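Local coordinates for 3' terminal uridylyl transferase (Trypanosoma brucei, PDB 5I49), which adds uridines from UTP to the 3' hydroxyl of guide RNAs, ribosomal RNAs and some messenger RNAs in the mitochondrion, at residues A[95-100]-A[148-153]; A[105-110]-A[292-297]. All coordinates share one frame; numbering follows the deposited sequence. Where two conformers were deposited one is given.

Both contacts involve the palm of this nucleotidyltransferase, and their centres lie about 19 Å apart. Contact 1 packs the last turns of helix 80-100 against helix 143-157; contact 2 sets strand 105-109, an outermost strand of the five-stranded mixed sheet, against the start of helix 292-304. Because helix 80-100 runs almost directly into strand 105-109, the first segments are neighbours in the chain, and the order 95-100, 105-110, 148-153, 292-297 makes the two contacts alternate. They also touch, Val97 CG2 packing on Val106 CG2 at 3.9 Å. Contact 1 thus belongs to the helical layer behind the sheet, whereas contact 2 forms part of the UTP site.

Contact 1: A[95-100]-A[148-153]; sequences CVVRRW and RSITEL
The helical segments 95-100 and 148-153 pass 9.5 Å apart at their axes with their directions 128° apart, and Val97 and Ile150 come nearest in backbone register. Trp100 meets three neighbours on the other helix. Its CG stands trans to the backbone N (chi1 161°), which carries the indole across toward Ser149 and Ile150. CG1 of Ile150 lies over one face of the ring, displaced toward the rim, and the two side chains meet roughly at right angles; the terminal CD1 sits where the ring joins its stem, 3.5 Å from Trp100 CB and also against CG and CD2. On the pyrrole side, Ser149 CB approaches Trp100 CD1 obliquely at 3.4 Å.

No direct hydrogen bond joins the helices, but one water does: it accepts from Trp100 NE1 at 2.9 Å, lying in the plane of the ring at its edge, and is also hydrogen-bonded to Ser149 OG. That hydroxyl has a second partner one turn back in its own helix, Asn145 O.

The rest is mostly aliphatic. Leu153 CD1 tucks in 3.7 Å from Trp100 CB and also rests on the backbone carbonyl oxygen of Val96. Val96 and Leu153 run past one another in opposite senses, with Val96 CG1 3.8 Å from Leu153 CB. Val97 CG1 completes the row against Ile150 CD1.

Around this pair, Val96 also packs on Val251 of helix 247-254, Trp100 on Pro141 in the loop before helix 143-157, and Ile150 on Ile175 of strand 174-177, which seats helix 143-157 on the palm sheet.

Contact 2: A[105-110]-A[292-297]; sequences RVFIFG and FGIRNS. With 2KH (5'-O-[(S)-hydroxy{[(S)-hydroxy(phosphonooxy)phosphoryl]amino}phosphoryl]uridine), chain C.
The Phe109 ring has Gly293 obliquely beside it, with Phe109 CD2 3.6 Å from Gly293 CA, and meets the nucleotide at its edge, where O4' of the bound UTP analogue 2KH lies in the ring plane. Ser297 OG also sits at that ring's edge, near its plane. Phe107, two residues back on the same side of the strand, takes Ile294 CD1 obliquely at 3.7 Å from Phe107 CG, the side chains crossing at about a right angle.

Polar contact centres on Ser297 OG. Gly110 N donates to it over 2.8 Å at an angle of 156°, and the hydroxyl gives its own proton to Gly293 O at 2.7 Å. That carbonyl also accepts from Ser297 N, the two donors arriving from opposite faces of its plane. OG lies trans to the carbonyl carbon (chi1 -60°), which turns it back along the helix to Gly293 O.

Gly110 is the N-cap of helix 111-114, at the end of the palm's edge strand. In nucleotidyltransferases of this fold the strand and the helix after it carry the glycine-serine motif, and Ser111 here probably binds UTP. Strand 105-109 pairs with strand 124-129, whose Asp125 probably binds the catalytic metal.

Residues 293-297 belong to the UTP site. 2KH O2' lies 3.0 Å from Ser297 OG, while 2KH O3' donates a weak hydrogen bond to Ser297 OG. Lys318, Lys322, Ser336 and Tyr337 supply further hydrogen bonds to the nucleotide.

Contact 1: A[95-100]-A[148-153]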
# COMPACT_ATOMS: atom_id res chain seq x y z
N CYS A 95 4.91 5.26 -20.34
CA CYS A 95 5.71 5.67 -21.51
C CYS A 95 7.07 5.00 -21.48
O CYS A 95 7.59 4.56 -22.51
CB CYS A 95 5.95 7.18 -21.53
SG CYS A 95 4.47 8.17 -21.73
N VAL A 96 7.65 4.96 -20.29
CA VAL A 96 8.98 4.39 -20.14
C VAL A 96 8.96 2.88 -20.31
O VAL A 96 9.71 2.34 -21.12
CB VAL A 96 9.62 4.74 -18.78
CG1 VAL A 96 11.00 4.06 -18.65
CG2 VAL A 96 9.74 6.25 -18.63
N VAL A 97 8.10 2.18 -19.57
CA VAL A 97 8.15 0.72 -19.62
C VAL A 97 7.73 0.17 -20.98
O VAL A 97 8.16 -0.92 -21.36
CB VAL A 97 7.37 0.03 -18.48
CG1 VAL A 97 7.75 0.61 -17.11
CG2 VAL A 97 5.88 0.13 -18.71
N ARG A 98 6.91 0.90 -21.73
CA ARG A 98 6.51 0.39 -23.05
C ARG A 98 7.67 0.33 -24.04
O ARG A 98 7.61 -0.39 -25.03
CB ARG A 98 5.34 1.17 -23.63
CG ARG A 98 4.02 0.85 -22.95
CD ARG A 98 2.84 1.53 -23.68
NE ARG A 98 2.66 0.99 -25.04
CZ ARG A 98 1.81 1.48 -25.94
NH1 ARG A 98 1.71 0.92 -27.14
NH2 ARG A 98 1.06 2.55 -25.64
N ARG A 99 8.72 1.08 -23.77
CA ARG A 99 9.93 1.01 -24.59
C ARG A 99 10.62 -0.33 -24.38
O ARG A 99 11.28 -0.85 -25.29
CB ARG A 99 10.86 2.17 -24.24
CG ARG A 99 12.22 2.14 -24.93
CD ARG A 99 12.08 2.10 -26.45
NE ARG A 99 11.12 3.08 -26.95
CZ ARG A 99 11.37 4.38 -27.08
NH1 ARG A 99 12.56 4.87 -26.75
NH2 ARG A 99 10.43 5.20 -27.54
N TRP A 100 10.44 -0.90 -23.19
CA TRP A 100 11.02 -2.20 -22.84
C TRP A 100 10.14 -3.33 -23.34
O TRP A 100 10.63 -4.34 -23.84
CB TRP A 100 11.20 -2.30 -21.32
CG TRP A 100 11.36 -3.70 -20.76
CD1 TRP A 100 12.47 -4.50 -20.86
CD2 TRP A 100 10.41 -4.42 -19.97
NE1 TRP A 100 12.25 -5.69 -20.21
CE2 TRP A 100 10.99 -5.67 -19.65
CE3 TRP A 100 9.11 -4.15 -19.51
CZ2 TRP A 100 10.32 -6.64 -18.89
CZ3 TRP A 100 8.45 -5.10 -18.77
CH2 TRP A 100 9.05 -6.34 -18.46
N ARG A 148 16.65 -4.73 -14.32
CA ARG A 148 17.83 -4.08 -14.88
C ARG A 148 17.50 -3.26 -16.13
O ARG A 148 18.01 -2.15 -16.28
CB ARG A 148 18.94 -5.10 -15.16
CG ARG A 148 19.51 -5.67 -13.85
CD ARG A 148 20.15 -7.06 -14.01
NE ARG A 148 21.34 -7.03 -14.85
CZ ARG A 148 21.51 -7.79 -15.93
NH1 ARG A 148 20.57 -8.66 -16.31
NH2 ARG A 148 22.63 -7.68 -16.63
N SER A 149 16.65 -3.80 -17.00
CA SER A 149 16.28 -3.10 -18.23
C SER A 149 15.57 -1.78 -17.92
O SER A 149 15.92 -0.74 -18.49
CB SER A 149 15.39 -3.98 -19.10
OG SER A 149 16.12 -5.09 -19.57
N ILE A 150 14.58 -1.83 -17.04
CA ILE A 150 13.77 -0.65 -16.73
C ILE A 150 14.61 0.38 -15.98
O ILE A 150 14.48 1.59 -16.20
CB ILE A 150 12.52 -1.02 -15.90
CG1 ILE A 150 11.60 -1.97 -16.68
CG2 ILE A 150 11.73 0.24 -15.50
CD1 ILE A 150 11.04 -1.36 -17.92
N THR A 151 15.49 -0.10 -15.11
CA THR A 151 16.39 0.83 -14.42
C THR A 151 17.21 1.62 -15.43
O THR A 151 17.37 2.84 -15.31
CB THR A 151 17.28 0.08 -13.44
OG1 THR A 151 16.44 -0.55 -12.45
CG2 THR A 151 18.22 1.05 -12.74
N GLU A 152 17.70 0.94 -16.47
CA GLU A 152 18.53 1.64 -17.44
C GLU A 152 17.69 2.66 -18.22
O GLU A 152 18.16 3.76 -18.52
CB GLU A 152 19.22 0.65 -18.39
CG GLU A 152 20.10 1.33 -19.43
CD GLU A 152 20.78 0.34 -20.35
OE1 GLU A 152 20.17 -0.71 -20.64
OE2 GLU A 152 21.92 0.62 -20.79
N LEU A 153 16.45 2.29 -18.54
CA LEU A 153 15.59 3.22 -19.27
C LEU A 153 15.33 4.47 -18.44
O LEU A 153 15.36 5.59 -18.97
CB LEU A 153 14.28 2.54 -19.66
CG LEU A 153 14.40 1.47 -20.74
CD1 LEU A 153 13.04 0.87 -21.02
CD2 LEU A 153 14.99 2.07 -22.03
O HOH W 1 14.53 -7.44 -19.77

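Contact 2: A[105-110]-A[292-297]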
# COMPACT_ATOMS: atom_id res chain seq x y z
N ARG A 105 1.47 -2.63 -19.37
CA ARG A 105 0.73 -1.46 -18.91
C ARG A 105 1.01 -1.31 -17.43
O ARG A 105 1.42 -2.28 -16.77
CB ARG A 105 -0.77 -1.64 -19.15
CG ARG A 105 -1.16 -1.63 -20.63
CD ARG A 105 -0.74 -0.31 -21.28
NE ARG A 105 -1.13 -0.24 -22.69
CZ ARG A 105 -0.39 -0.73 -23.69
NH1 ARG A 105 0.77 -1.33 -23.44
NH2 ARG A 105 -0.81 -0.63 -24.94
N VAL A 106 0.81 -0.10 -16.90
CA VAL A 106 1.12 0.17 -15.50
C VAL A 106 -0.15 0.31 -14.66
O VAL A 106 -1.06 1.06 -15.03
CB VAL A 106 1.94 1.46 -15.35
CG1 VAL A 106 2.26 1.74 -13.87
CG2 VAL A 106 3.24 1.36 -16.14
N PHE A 107 -0.22 -0.41 -13.54
CA PHE A 107 -1.39 -0.38 -12.67
C PHE A 107 -0.90 0.19 -11.35
O PHE A 107 0.15 -0.21 -10.87
CB PHE A 107 -1.88 -1.81 -12.41
CG PHE A 107 -2.33 -2.56 -13.65
CD1 PHE A 107 -1.41 -3.00 -14.60
CD2 PHE A 107 -3.67 -2.88 -13.84
CE1 PHE A 107 -1.83 -3.71 -15.74
CE2 PHE A 107 -4.10 -3.60 -14.96
CZ PHE A 107 -3.18 -4.01 -15.91
N ILE A 108 -1.65 1.13 -10.76
CA ILE A 108 -1.34 1.50 -9.37
C ILE A 108 -2.07 0.52 -8.44
O ILE A 108 -3.22 0.15 -8.72
CB ILE A 108 -1.75 2.94 -9.06
CG1 ILE A 108 -0.86 3.91 -9.82
CG2 ILE A 108 -1.66 3.23 -7.55
CD1 ILE A 108 -1.30 5.34 -9.74
N PHE A 109 -1.42 0.06 -7.37
CA PHE A 109 -2.16 -0.67 -6.33
C PHE A 109 -1.77 -0.16 -4.95
O PHE A 109 -1.04 0.83 -4.84
CB PHE A 109 -2.01 -2.21 -6.45
CG PHE A 109 -0.60 -2.74 -6.21
CD1 PHE A 109 0.36 -2.69 -7.22
CD2 PHE A 109 -0.25 -3.30 -4.99
CE1 PHE A 109 1.65 -3.19 -7.02
CE2 PHE A 109 1.04 -3.80 -4.76
CZ PHE A 109 1.99 -3.74 -5.78
N GLY A 110 -2.26 -0.80 -3.90
CA GLY A 110 -1.89 -0.38 -2.56
C GLY A 110 -2.85 0.66 -2.01
O GLY A 110 -4.03 0.66 -2.37
N PHE A 292 -0.33 -9.54 -8.15
CA PHE A 292 -0.96 -10.02 -6.92
C PHE A 292 -1.68 -8.91 -6.12
O PHE A 292 -2.81 -9.08 -5.66
CB PHE A 292 0.07 -10.76 -6.04
CG PHE A 292 0.99 -9.84 -5.27
CD1 PHE A 292 0.86 -9.69 -3.90
CD2 PHE A 292 1.96 -9.10 -5.93
CE1 PHE A 292 1.70 -8.84 -3.19
CE2 PHE A 292 2.80 -8.24 -5.24
CZ PHE A 292 2.66 -8.11 -3.86
N GLY A 293 -1.03 -7.75 -6.01
CA GLY A 293 -1.53 -6.68 -5.16
C GLY A 293 -2.75 -5.98 -5.73
O GLY A 293 -3.45 -5.25 -5.02
N ILE A 294 -3.00 -6.17 -7.02
CA ILE A 294 -4.11 -5.47 -7.67
C ILE A 294 -5.45 -6.00 -7.16
O ILE A 294 -6.32 -5.22 -6.74
CB ILE A 294 -4.03 -5.59 -9.20
CG1 ILE A 294 -2.78 -4.89 -9.72
CG2 ILE A 294 -5.27 -4.97 -9.85
CD1 ILE A 294 -2.42 -5.27 -11.18
N ARG A 295 -5.61 -7.32 -7.17
CA ARG A 295 -6.86 -7.94 -6.75
C ARG A 295 -7.10 -7.65 -5.27
O ARG A 295 -8.22 -7.26 -4.88
CB ARG A 295 -6.81 -9.45 -7.00
CG ARG A 295 -8.17 -10.12 -6.97
CD ARG A 295 -8.05 -11.60 -7.33
NE ARG A 295 -9.36 -12.21 -7.52
CZ ARG A 295 -9.57 -13.52 -7.55
NH1 ARG A 295 -8.55 -14.36 -7.40
NH2 ARG A 295 -10.79 -13.99 -7.73
N ASN A 296 -6.05 -7.84 -4.46
CA ASN A 296 -5.99 -7.47 -3.03
C ASN A 296 -6.57 -6.09 -2.76
O ASN A 296 -7.51 -5.89 -1.95
CB ASN A 296 -4.51 -7.42 -2.56
CG ASN A 296 -3.97 -8.78 -2.19
OD1 ASN A 296 -4.71 -9.66 -1.79
ND2 ASN A 296 -2.67 -8.96 -2.32
N SER A 297 -5.95 -5.11 -3.41
CA SER A 297 -6.27 -3.71 -3.17
C SER A 297 -7.71 -3.42 -3.59
O SER A 297 -8.37 -2.60 -2.96
CB SER A 297 -5.30 -2.82 -3.94
OG SER A 297 -3.97 -3.04 -3.50
PA 2KH C . 1.10 -2.58 2.71
O1A 2KH C . 2.50 -2.19 2.30
O2A 2KH C . 1.14 -3.59 3.96
N3A 2KH C . 0.13 -1.25 3.01
O5' 2KH C . 0.43 -3.38 1.55
PB 2KH C . 0.77 0.27 2.92
O1B 2KH C . -0.42 1.23 2.78
O2B 2KH C . 1.70 0.50 1.69
O3B 2KH C . 1.43 0.70 4.31
PG 2KH C . 2.96 0.62 4.76
O1G 2KH C . 3.42 1.99 5.15
O2G 2KH C . 3.83 0.08 3.66
O3G 2KH C . 3.02 -0.30 5.92
C5' 2KH C . 0.20 -2.75 0.27
C4' 2KH C . -0.39 -3.62 -0.74
O4' 2KH C . 0.50 -4.72 -0.96
C1' 2KH C . -0.28 -5.90 -1.10
C2' 2KH C . -1.69 -5.45 -1.04
O2' 2KH C . -2.16 -5.12 -2.32
C3' 2KH C . -1.65 -4.25 -0.25
O3' 2KH C . -2.77 -3.45 -0.48
N1 2KH C . 0.06 -6.84 -0.09
C6 2KH C . 0.70 -6.45 1.05
C2 2KH C . -0.25 -8.14 -0.27
O2 2KH C . -0.82 -8.51 -1.30
N3 2KH C . 0.05 -9.06 0.66
C4 2KH C . 0.67 -8.73 1.81
O4 2KH C . 0.98 -9.73 2.77
C5 2KH C . 1.01 -7.40 2.04